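Local coordinates for putative hydrolase (Bacteroides ovatus, PDB 4HBS), which is of unknown function but folds as a five-bladed beta-propeller and probably acts as a hydrolase, at residues A[16-27]-A[37-45]; A[168-177]-A[188-198]. All coordinates share one frame; numbering follows the deposited sequence.

Both contacts join neighbouring strands of a beta hairpin, yet they lie on opposite sides of the chain's centre, with about 33 Å between their own centres and no touch. Contact 1 (16-27 with 37-45) is only partly buried: its first strand is an outermost strand, its backbone ladder is short, and charged side chains pair along its margins. Contact 2 (168-177 with 188-198) is buried, unites the two middle strands of a four-stranded sheet and has a long, regular ladder, with aromatic, selenomethionine and apolar groups filling one of its faces. Several polar groups there, the Arg188 guanidinium and Tyr196 OH among them, have two or more partners; in contact 1 one of the two cross-segment ion pairs is long.

Contact 1 of 2, residues A[16-27]-A[37-45]; sequences PQIDSEWNLELM and VFVYKDLKY
Glu25 and Lys41 form the hydrogen-bonded pair of this short antiparallel ladder, with Lys41 N giving to Glu25 O (2.8 Å) and Glu25 N returning to Lys41 O (3.0 Å). Two further bonds prolong it: Met27 N, of a selenomethionine, donates to Val39 O at 2.9 Å, and Leu43 N closes on Asn23 O at the same 2.9 Å. Glu21 OE2 takes Lys44 NZ at 3.1 Å from above the carboxylate plane, the glutamate chain bending at chi2 (-90°) to bring its end across. Glu25 and Lys41 run side by side, but their ion pair is long. Asp42 is the N-cap of helix 43-48: OD1 accepts from Tyr45 N (3.0 Å), while OD2 forms a salt bridge with Arg401 of strand 399-403, its neighbour in the sheet.

The ring of Tyr40 has Leu26 CD1 over one face, 3.7 Å from its centroid, and Leu24 CD1 more loosely over the opposite one; Pro16 CD covers a face of Phe38. Strand 38-42 also pairs with strand 399-403, so the N-terminal hairpin completes a sheet built from the other end of the chain, consistent with the closure of the ring by both chain ends seen in many beta-propellers. The backbone bonds thus fix the pairing, N-capping Asp42 ties the end of strand 38-42 to both helix and strand 399-403, and the long Glu25-Lys41 pair can be at most a weak attraction.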
loop_
_atom_site.group_PDB
_atom_site.type_symbol
_atom_site.label_atom_id
_atom_site.label_comp_id
_atom_site.label_asym_id
_atom_site.label_seq_id
_atom_site.Cartn_x
_atom_site.Cartn_y
_atom_site.Cartn_z
ATOM N N PRO A 16 -19.501 9.377 16.132
ATOM C CA PRO A 16 -18.679 10.159 15.197
ATOM C C PRO A 16 -19.478 11.231 14.468
ATOM O O PRO A 16 -20.632 10.999 14.111
ATOM C CB PRO A 16 -18.122 9.093 14.247
ATOM C CG PRO A 16 -19.135 8.011 14.248
ATOM C CD PRO A 16 -19.721 8.000 15.637
ATOM N N GLN A 17 -18.873 12.424 14.294
ATOM C CA GLN A 17 -19.504 13.554 13.605
ATOM C C GLN A 17 -19.068 13.507 12.160
ATOM O O GLN A 17 -17.914 13.831 11.860
ATOM C CB GLN A 17 -19.122 14.904 14.263
ATOM C CG GLN A 17 -19.648 15.072 15.700
ATOM C CD GLN A 17 -18.588 14.781 16.751
ATOM O OE1 GLN A 17 -17.657 15.571 16.959
ATOM N NE2 GLN A 17 -18.688 13.641 17.435
ATOM N N ILE A 18 -19.964 13.039 11.268
ATOM C CA ILE A 18 -19.662 12.876 9.845
ATOM C C ILE A 18 -20.285 14.020 9.038
ATOM O O ILE A 18 -21.491 14.220 9.085
ATOM C CB ILE A 18 -20.130 11.453 9.335
ATOM C CG1 ILE A 18 -19.022 10.404 9.561
ATOM C CG2 ILE A 18 -20.495 11.448 7.835
ATOM C CD1 ILE A 18 -18.732 10.111 10.886
ATOM N N ASP A 19 -19.455 14.737 8.271
ATOM C CA ASP A 19 -19.915 15.780 7.352
ATOM C C ASP A 19 -20.483 15.055 6.140
ATOM O O ASP A 19 -19.861 14.109 5.659
ATOM C CB ASP A 19 -18.738 16.710 6.953
ATOM C CG ASP A 19 -19.095 18.007 6.229
ATOM O OD1 ASP A 19 -20.189 18.077 5.627
ATOM O OD2 ASP A 19 -18.243 18.919 6.196
ATOM N N SER A 20 -21.665 15.458 5.665
ATOM C CA SER A 20 -22.297 14.821 4.505
ATOM C C SER A 20 -21.445 15.012 3.244
ATOM O O SER A 20 -21.498 14.160 2.351
ATOM C CB SER A 20 -23.710 15.356 4.287
ATOM O OG SER A 20 -23.714 16.750 4.034
ATOM N N GLU A 21 -20.623 16.101 3.196
ATOM C CA GLU A 21 -19.694 16.377 2.091
ATOM C C GLU A 21 -18.668 15.219 1.904
ATOM O O GLU A 21 -18.257 14.965 0.770
ATOM C CB GLU A 21 -18.952 17.712 2.337
ATOM C CG GLU A 21 -18.103 18.193 1.157
ATOM C CD GLU A 21 -16.641 17.761 1.068
ATOM O OE1 GLU A 21 -16.109 17.201 2.052
ATOM O OE2 GLU A 21 -16.023 17.995 0.002
ATOM N N TRP A 22 -18.295 14.498 3.007
ATOM C CA TRP A 22 -17.336 13.378 2.979
ATOM C C TRP A 22 -17.844 12.166 2.171
ATOM O O TRP A 22 -17.036 11.317 1.790
ATOM C CB TRP A 22 -16.976 12.918 4.407
ATOM C CG TRP A 22 -16.358 13.978 5.289
ATOM C CD1 TRP A 22 -15.914 15.212 4.911
ATOM C CD2 TRP A 22 -16.090 13.871 6.697
ATOM N NE1 TRP A 22 -15.420 15.894 5.999
ATOM C CE2 TRP A 22 -15.524 15.100 7.111
ATOM C CE3 TRP A 22 -16.280 12.855 7.658
ATOM C CZ2 TRP A 22 -15.098 15.323 8.429
ATOM C CZ3 TRP A 22 -15.913 13.101 8.976
ATOM C CH2 TRP A 22 -15.328 14.322 9.350
ATOM N N ASN A 23 -19.167 12.074 1.932
ATOM C CA ASN A 23 -19.814 11.002 1.175
ATOM C C ASN A 23 -19.418 9.599 1.719
ATOM O O ASN A 23 -19.004 8.706 0.972
ATOM C CB ASN A 23 -19.542 11.142 -0.335
ATOM C CG ASN A 23 -20.539 10.421 -1.236
ATOM O OD1 ASN A 23 -21.501 9.779 -0.775
ATOM N ND2 ASN A 23 -20.274 10.427 -2.548
ATOM N N LEU A 24 -19.564 9.432 3.039
ATOM C CA LEU A 24 -19.330 8.165 3.725
ATOM C C LEU A 24 -20.676 7.438 3.848
ATOM O O LEU A 24 -21.715 8.089 4.001
ATOM C CB LEU A 24 -18.703 8.391 5.120
ATOM C CG LEU A 24 -17.388 9.171 5.177
ATOM C CD1 LEU A 24 -16.835 9.168 6.563
ATOM C CD2 LEU A 24 -16.370 8.603 4.243
ATOM N N GLU A 25 -20.666 6.104 3.746
ATOM C CA GLU A 25 -21.872 5.290 3.862
ATOM C C GLU A 25 -21.607 4.253 4.949
ATOM O O GLU A 25 -20.725 3.419 4.766
ATOM C CB GLU A 25 -22.199 4.648 2.500
ATOM C CG GLU A 25 -23.574 4.004 2.397
ATOM C CD GLU A 25 -23.614 2.833 1.437
ATOM O OE1 GLU A 25 -23.553 3.072 0.209
ATOM O OE2 GLU A 25 -23.637 1.674 1.913
ATOM N N LEU A 26 -22.311 4.341 6.106
ATOM C CA LEU A 26 -22.092 3.413 7.223
ATOM C C LEU A 26 -22.370 1.987 6.797
ATOM O O LEU A 26 -23.324 1.752 6.063
ATOM C CB LEU A 26 -22.986 3.774 8.421
ATOM C CG LEU A 26 -22.713 3.025 9.723
ATOM C CD1 LEU A 26 -21.508 3.569 10.427
ATOM C CD2 LEU A 26 -23.868 3.129 10.631
HETATM N N MSE A 27 -21.524 1.041 7.233
HETATM C CA MSE A 27 -21.700 -0.372 6.898
HETATM C C MSE A 27 -22.448 -1.041 8.002
HETATM O O MSE A 27 -22.272 -0.659 9.158
HETATM C CB MSE A 27 -20.356 -1.064 6.669
HETATM C CG MSE A 27 -19.843 -0.864 5.278
HETATM SE SE MSE A 27 -18.176 -1.733 5.008
HETATM C CE MSE A 27 -18.768 -3.514 4.895
ATOM N N VAL A 37 -17.420 0.371 17.213
ATOM C CA VAL A 37 -16.573 0.712 16.079
ATOM C C VAL A 37 -17.473 1.011 14.870
ATOM O O VAL A 37 -18.226 0.145 14.446
ATOM C CB VAL A 37 -15.558 -0.429 15.812
ATOM C CG1 VAL A 37 -14.798 -0.206 14.504
ATOM C CG2 VAL A 37 -14.581 -0.556 16.981
ATOM N N PHE A 38 -17.400 2.246 14.330
ATOM C CA PHE A 38 -18.196 2.664 13.170
ATOM C C PHE A 38 -17.356 2.565 11.921
ATOM O O PHE A 38 -16.338 3.235 11.825
ATOM C CB PHE A 38 -18.730 4.080 13.368
ATOM C CG PHE A 38 -19.544 4.182 14.633
ATOM C CD1 PHE A 38 -20.849 3.701 14.679
ATOM C CD2 PHE A 38 -18.959 4.607 15.822
ATOM C CE1 PHE A 38 -21.585 3.735 15.867
ATOM C CE2 PHE A 38 -19.701 4.642 17.012
ATOM C CZ PHE A 38 -21.004 4.193 17.027
ATOM N N VAL A 39 -17.758 1.679 10.989
ATOM C CA VAL A 39 -17.069 1.435 9.720
ATOM C C VAL A 39 -17.900 2.037 8.603
ATOM O O VAL A 39 -19.125 1.873 8.592
ATOM C CB VAL A 39 -16.848 -0.075 9.482
ATOM C CG1 VAL A 39 -16.085 -0.316 8.187
ATOM C CG2 VAL A 39 -16.121 -0.722 10.650
ATOM N N TYR A 40 -17.235 2.698 7.647
ATOM C CA TYR A 40 -17.894 3.348 6.524
ATOM C C TYR A 40 -17.232 3.033 5.231
ATOM O O TYR A 40 -16.014 2.879 5.203
ATOM C CB TYR A 40 -17.814 4.871 6.677
ATOM C CG TYR A 40 -18.524 5.442 7.871
ATOM C CD1 TYR A 40 -17.907 5.490 9.113
ATOM C CD2 TYR A 40 -19.772 6.040 7.743
ATOM C CE1 TYR A 40 -18.559 6.022 10.227
ATOM C CE2 TYR A 40 -20.426 6.600 8.842
ATOM C CZ TYR A 40 -19.812 6.594 10.082
ATOM O OH TYR A 40 -20.451 7.125 11.174
ATOM N N LYS A 41 -18.004 3.051 4.139
ATOM C CA LYS A 41 -17.470 2.965 2.792
ATOM C C LYS A 41 -17.188 4.408 2.371
ATOM O O LYS A 41 -18.120 5.209 2.414
ATOM C CB LYS A 41 -18.494 2.336 1.821
ATOM C CG LYS A 41 -18.825 0.892 2.042
ATOM C CD LYS A 41 -20.000 0.468 1.134
ATOM C CE LYS A 41 -20.089 -1.034 0.932
ATOM N NZ LYS A 41 -21.491 -1.539 1.036
ATOM N N ASP A 42 -15.958 4.772 1.992
ATOM C CA ASP A 42 -15.703 6.147 1.525
ATOM C C ASP A 42 -16.099 6.209 0.029
ATOM O O ASP A 42 -15.325 5.780 -0.831
ATOM C CB ASP A 42 -14.229 6.575 1.764
ATOM C CG ASP A 42 -13.959 8.053 1.543
ATOM O OD1 ASP A 42 -14.638 8.660 0.696
ATOM O OD2 ASP A 42 -13.065 8.599 2.223
ATOM N N LEU A 43 -17.322 6.716 -0.276
ATOM C CA LEU A 43 -17.809 6.761 -1.656
ATOM C C LEU A 43 -17.143 7.882 -2.437
ATOM O O LEU A 43 -17.066 7.781 -3.663
ATOM C CB LEU A 43 -19.327 6.893 -1.722
ATOM C CG LEU A 43 -20.161 5.892 -0.892
ATOM C CD1 LEU A 43 -21.627 6.083 -1.168
ATOM C CD2 LEU A 43 -19.763 4.448 -1.167
ATOM N N LYS A 44 -16.636 8.939 -1.741
ATOM C CA LYS A 44 -15.918 10.057 -2.383
ATOM C C LYS A 44 -14.631 9.547 -3.009
ATOM O O LYS A 44 -14.327 9.890 -4.152
ATOM C CB LYS A 44 -15.588 11.150 -1.342
ATOM C CG LYS A 44 -15.129 12.484 -1.896
ATOM C CD LYS A 44 -14.780 13.445 -0.750
ATOM C CE LYS A 44 -15.482 14.773 -0.844
ATOM N NZ LYS A 44 -14.817 15.714 -1.791
ATOM N N TYR A 45 -13.863 8.721 -2.248
ATOM C CA TYR A 45 -12.594 8.167 -2.727
ATOM C C TYR A 45 -12.856 7.056 -3.706
ATOM O O TYR A 45 -12.213 7.032 -4.735
ATOM C CB TYR A 45 -11.673 7.733 -1.582
ATOM C CG TYR A 45 -10.821 8.893 -1.131
ATOM C CD1 TYR A 45 -11.387 9.981 -0.477
ATOM C CD2 TYR A 45 -9.491 8.997 -1.523
ATOM C CE1 TYR A 45 -10.636 11.110 -0.162
ATOM C CE2 TYR A 45 -8.736 10.132 -1.238
ATOM C CZ TYR A 45 -9.318 11.202 -0.579
ATOM O OH TYR A 45 -8.558 12.329 -0.332
#

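Contact 2 of 2, residues A[168-177]-A[188-198]; sequences NQMQMLWGAV and RFGTCLATYSL
Trp174 and Tyr196 meet edge to edge, their side chains crossing at about a right angle. The indole NE1 donates to Tyr196 OH at 2.9 Å, the hydroxyl lying 16° out of the indole plane, and that hydroxyl is also hydrogen-bonded to His134. Ala194 CB sits at the same indole edge, 3.6 Å from Trp174 CD1, while the selenium of Met172 lies over one face, toward the rim. That selenium also stands obliquely beside the phenol in a Met-aromatic contact, and Met170 CE approaches Tyr196 CD2 obliquely. Phe189 presents a face to Ala176 CB, 3.8 Å from the ring centroid, and an edge to the carbonyl carbon of Val177; its chi1 of 74° sets CG between backbone N and carbonyl carbon, turning the ring back over the partner strand. The guanidinium of Arg188 lays one face over Gly175 CA, with Gly190 O at its edge.

These strands are the middle pair of an antiparallel four-stranded sheet, a blade of the propeller, flanked by 156-165 and 210-218. Paired bonds link Met170 with Tyr196, Met172 with Ala194 and Trp174 with Cys192, the straightest running from Met172 N to Ala194 O (2.8 Å). Phe189 and Gly190 together stand opposite Ala176, a beta bulge: Ala176 O accepts from Phe189 N, and Ala176 N gives to Gly190 O.

At the bulge, Gly190 O accepts twice, from Ala176 N (2.8 Å) and Arg188 NE (3.0 Å), the two donors reaching it from opposite faces of its plane. Arg188 NH2 gives to Thr191 OG1 at 2.8 Å, and NH1 forms a salt bridge with Asp226, so three of its nitrogens have partners that fix the rotation of the group. On this same face Leu173 CD2 packs against Thr191 CG2 and Leu193 CD1, and Gln171 reaches out to Leu256 and Asp255.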
loop_
_atom_site.group_PDB
_atom_site.type_symbol
_atom_site.label_atom_id
_atom_site.label_comp_id
_atom_site.label_asym_id
_atom_site.label_seq_id
_atom_site.Cartn_x
_atom_site.Cartn_y
_atom_site.Cartn_z
ATOM N N ASN A 168 13.931 17.645 2.984
ATOM C CA ASN A 168 12.981 18.111 1.948
ATOM C C ASN A 168 13.147 17.311 0.628
ATOM O O ASN A 168 13.298 17.874 -0.470
ATOM C CB ASN A 168 13.099 19.637 1.705
ATOM C CG ASN A 168 11.856 20.242 1.031
ATOM O OD1 ASN A 168 10.697 19.978 1.432
ATOM N ND2 ASN A 168 12.059 21.067 -0.006
ATOM N N GLN A 169 13.159 15.986 0.778
ATOM C CA GLN A 169 13.286 15.022 -0.311
ATOM C C GLN A 169 12.623 13.770 0.132
ATOM O O GLN A 169 12.758 13.417 1.309
ATOM C CB GLN A 169 14.760 14.731 -0.649
ATOM C CG GLN A 169 15.477 15.851 -1.363
ATOM C CD GLN A 169 16.852 15.441 -1.804
ATOM O OE1 GLN A 169 17.507 14.576 -1.201
ATOM N NE2 GLN A 169 17.345 16.093 -2.842
HETATM N N MSE A 170 11.913 13.079 -0.766
HETATM C CA MSE A 170 11.257 11.838 -0.390
HETATM C C MSE A 170 12.132 10.655 -0.786
HETATM O O MSE A 170 12.440 10.475 -1.970
HETATM C CB MSE A 170 9.877 11.724 -1.022
HETATM C CG MSE A 170 9.064 10.559 -0.473
HETATM SE SE MSE A 170 7.546 10.210 -1.564
HETATM C CE MSE A 170 8.467 9.420 -3.030
ATOM N N GLN A 171 12.517 9.850 0.218
ATOM C CA GLN A 171 13.303 8.631 0.047
ATOM C C GLN A 171 12.334 7.485 0.044
ATOM O O GLN A 171 11.556 7.360 0.996
ATOM C CB GLN A 171 14.312 8.455 1.187
ATOM C CG GLN A 171 15.089 9.694 1.552
ATOM C CD GLN A 171 16.021 9.355 2.671
ATOM O OE1 GLN A 171 15.585 9.137 3.807
ATOM N NE2 GLN A 171 17.307 9.218 2.379
HETATM N N MSE A 172 12.343 6.665 -1.013
HETATM C CA MSE A 172 11.420 5.548 -1.166
HETATM C C MSE A 172 12.137 4.244 -1.462
HETATM O O MSE A 172 13.129 4.246 -2.196
HETATM C CB MSE A 172 10.476 5.863 -2.321
HETATM C CG MSE A 172 9.623 4.669 -2.751
HETATM SE SE MSE A 172 8.165 5.175 -3.810
HETATM C CE MSE A 172 7.005 3.818 -3.262
ATOM N N LEU A 173 11.584 3.120 -0.963
ATOM C CA LEU A 173 12.097 1.791 -1.271
ATOM C C LEU A 173 11.249 1.143 -2.375
ATOM O O LEU A 173 10.019 1.168 -2.316
ATOM C CB LEU A 173 12.100 0.860 -0.053
ATOM C CG LEU A 173 12.860 1.268 1.169
ATOM C CD1 LEU A 173 12.664 0.268 2.245
ATOM C CD2 LEU A 173 14.345 1.420 0.903
ATOM N N TRP A 174 11.913 0.542 -3.351
ATOM C CA TRP A 174 11.295 -0.194 -4.433
ATOM C C TRP A 174 11.796 -1.648 -4.302
ATOM O O TRP A 174 13.007 -1.872 -4.303
ATOM C CB TRP A 174 11.694 0.431 -5.785
ATOM C CG TRP A 174 11.001 1.713 -6.124
ATOM C CD1 TRP A 174 11.550 2.957 -6.137
ATOM C CD2 TRP A 174 9.643 1.865 -6.562
ATOM N NE1 TRP A 174 10.616 3.884 -6.547
ATOM C CE2 TRP A 174 9.426 3.241 -6.789
ATOM C CE3 TRP A 174 8.580 0.973 -6.770
ATOM C CZ2 TRP A 174 8.177 3.749 -7.205
ATOM C CZ3 TRP A 174 7.356 1.469 -7.207
ATOM C CH2 TRP A 174 7.151 2.847 -7.376
ATOM N N GLY A 175 10.880 -2.598 -4.140
ATOM C CA GLY A 175 11.215 -4.007 -3.973
ATOM C C GLY A 175 11.419 -4.716 -5.291
ATOM O O GLY A 175 10.513 -4.709 -6.123
ATOM N N ALA A 176 12.620 -5.322 -5.500
ATOM C CA ALA A 176 12.972 -6.040 -6.738
ATOM C C ALA A 176 12.265 -7.371 -6.776
ATOM O O ALA A 176 12.417 -8.134 -5.838
ATOM C CB ALA A 176 14.468 -6.249 -6.811
ATOM N N VAL A 177 11.483 -7.661 -7.838
ATOM C CA VAL A 177 10.695 -8.903 -7.937
ATOM C C VAL A 177 11.084 -9.713 -9.173
ATOM O O VAL A 177 11.114 -9.160 -10.267
ATOM C CB VAL A 177 9.202 -8.538 -7.959
ATOM C CG1 VAL A 177 8.325 -9.784 -8.016
ATOM C CG2 VAL A 177 8.856 -7.680 -6.746
ATOM N N ARG A 188 10.802 -11.972 -4.201
ATOM C CA ARG A 188 11.531 -10.772 -3.753
ATOM C C ARG A 188 12.998 -11.109 -3.710
ATOM O O ARG A 188 13.357 -12.144 -3.142
ATOM C CB ARG A 188 11.051 -10.336 -2.354
ATOM C CG ARG A 188 11.700 -9.074 -1.790
ATOM C CD ARG A 188 11.300 -7.846 -2.572
ATOM N NE ARG A 188 11.864 -6.621 -2.012
ATOM C CZ ARG A 188 11.312 -5.869 -1.063
ATOM N NH1 ARG A 188 10.144 -6.206 -0.530
ATOM N NH2 ARG A 188 11.928 -4.772 -0.635
ATOM N N PHE A 189 13.846 -10.300 -4.347
ATOM C CA PHE A 189 15.281 -10.587 -4.386
ATOM C C PHE A 189 16.168 -9.382 -4.134
ATOM O O PHE A 189 17.381 -9.516 -4.268
ATOM C CB PHE A 189 15.643 -11.227 -5.742
ATOM C CG PHE A 189 15.673 -10.328 -6.958
ATOM C CD1 PHE A 189 14.523 -10.100 -7.701
ATOM C CD2 PHE A 189 16.873 -9.844 -7.453
ATOM C CE1 PHE A 189 14.570 -9.347 -8.881
ATOM C CE2 PHE A 189 16.909 -9.067 -8.614
ATOM C CZ PHE A 189 15.757 -8.818 -9.315
ATOM N N GLY A 190 15.612 -8.259 -3.700
ATOM C CA GLY A 190 16.422 -7.078 -3.441
ATOM C C GLY A 190 15.596 -5.833 -3.285
ATOM O O GLY A 190 14.373 -5.886 -3.423
ATOM N N THR A 191 16.263 -4.702 -2.987
ATOM C CA THR A 191 15.611 -3.400 -2.807
ATOM C C THR A 191 16.429 -2.309 -3.470
ATOM O O THR A 191 17.654 -2.419 -3.571
ATOM C CB THR A 191 15.419 -3.075 -1.310
ATOM O OG1 THR A 191 14.661 -4.118 -0.695
ATOM C CG2 THR A 191 14.732 -1.731 -1.080
ATOM N N CYS A 192 15.740 -1.244 -3.901
ATOM C CA CYS A 192 16.353 -0.066 -4.481
ATOM C C CYS A 192 15.966 1.112 -3.653
ATOM O O CYS A 192 14.800 1.204 -3.302
ATOM C CB CYS A 192 15.900 0.106 -5.920
ATOM S SG CYS A 192 16.165 1.771 -6.588
ATOM N N LEU A 193 16.908 2.025 -3.345
ATOM C CA LEU A 193 16.588 3.245 -2.609
ATOM C C LEU A 193 16.534 4.379 -3.609
ATOM O O LEU A 193 17.574 4.778 -4.136
ATOM C CB LEU A 193 17.611 3.534 -1.495
ATOM C CG LEU A 193 17.402 4.845 -0.684
ATOM C CD1 LEU A 193 16.023 4.907 -0.089
ATOM C CD2 LEU A 193 18.430 4.972 0.430
ATOM N N ALA A 194 15.313 4.878 -3.890
ATOM C CA ALA A 194 15.062 5.973 -4.832
ATOM C C ALA A 194 14.857 7.276 -4.069
ATOM O O ALA A 194 14.126 7.273 -3.080
ATOM C CB ALA A 194 13.825 5.662 -5.660
ATOM N N THR A 195 15.492 8.381 -4.503
ATOM C CA THR A 195 15.331 9.699 -3.850
ATOM C C THR A 195 14.628 10.625 -4.838
ATOM O O THR A 195 15.093 10.758 -5.971
ATOM C CB THR A 195 16.685 10.253 -3.381
ATOM O OG1 THR A 195 17.252 9.343 -2.438
ATOM C CG2 THR A 195 16.559 11.625 -2.729
ATOM N N TYR A 196 13.506 11.246 -4.421
ATOM C CA TYR A 196 12.709 12.124 -5.270
ATOM C C TYR A 196 12.780 13.600 -4.808
ATOM O O TYR A 196 12.772 13.873 -3.604
ATOM C CB TYR A 196 11.247 11.650 -5.253
ATOM C CG TYR A 196 11.036 10.305 -5.909
ATOM C CD1 TYR A 196 10.816 10.203 -7.279
ATOM C CD2 TYR A 196 11.084 9.131 -5.168
ATOM C CE1 TYR A 196 10.653 8.965 -7.896
ATOM C CE2 TYR A 196 10.899 7.889 -5.770
ATOM C CZ TYR A 196 10.696 7.806 -7.136
ATOM O OH TYR A 196 10.541 6.560 -7.708
ATOM N N SER A 197 12.801 14.547 -5.759
ATOM C CA SER A 197 12.821 15.971 -5.417
ATOM C C SER A 197 11.419 16.458 -5.106
ATOM O O SER A 197 10.448 15.950 -5.674
ATOM C CB SER A 197 13.400 16.797 -6.555
ATOM O OG SER A 197 13.278 18.186 -6.304
ATOM N N LEU A 198 11.318 17.476 -4.228
ATOM C CA LEU A 198 10.048 18.107 -3.846
ATOM C C LEU A 198 10.087 19.602 -4.220
ATOM O O LEU A 198 9.337 20.411 -3.669
ATOM C CB LEU A 198 9.797 17.915 -2.334
ATOM C CG LEU A 198 9.779 16.461 -1.837
ATOM C CD1 LEU A 198 9.675 16.401 -0.323
ATOM C CD2 LEU A 198 8.647 15.687 -2.446
#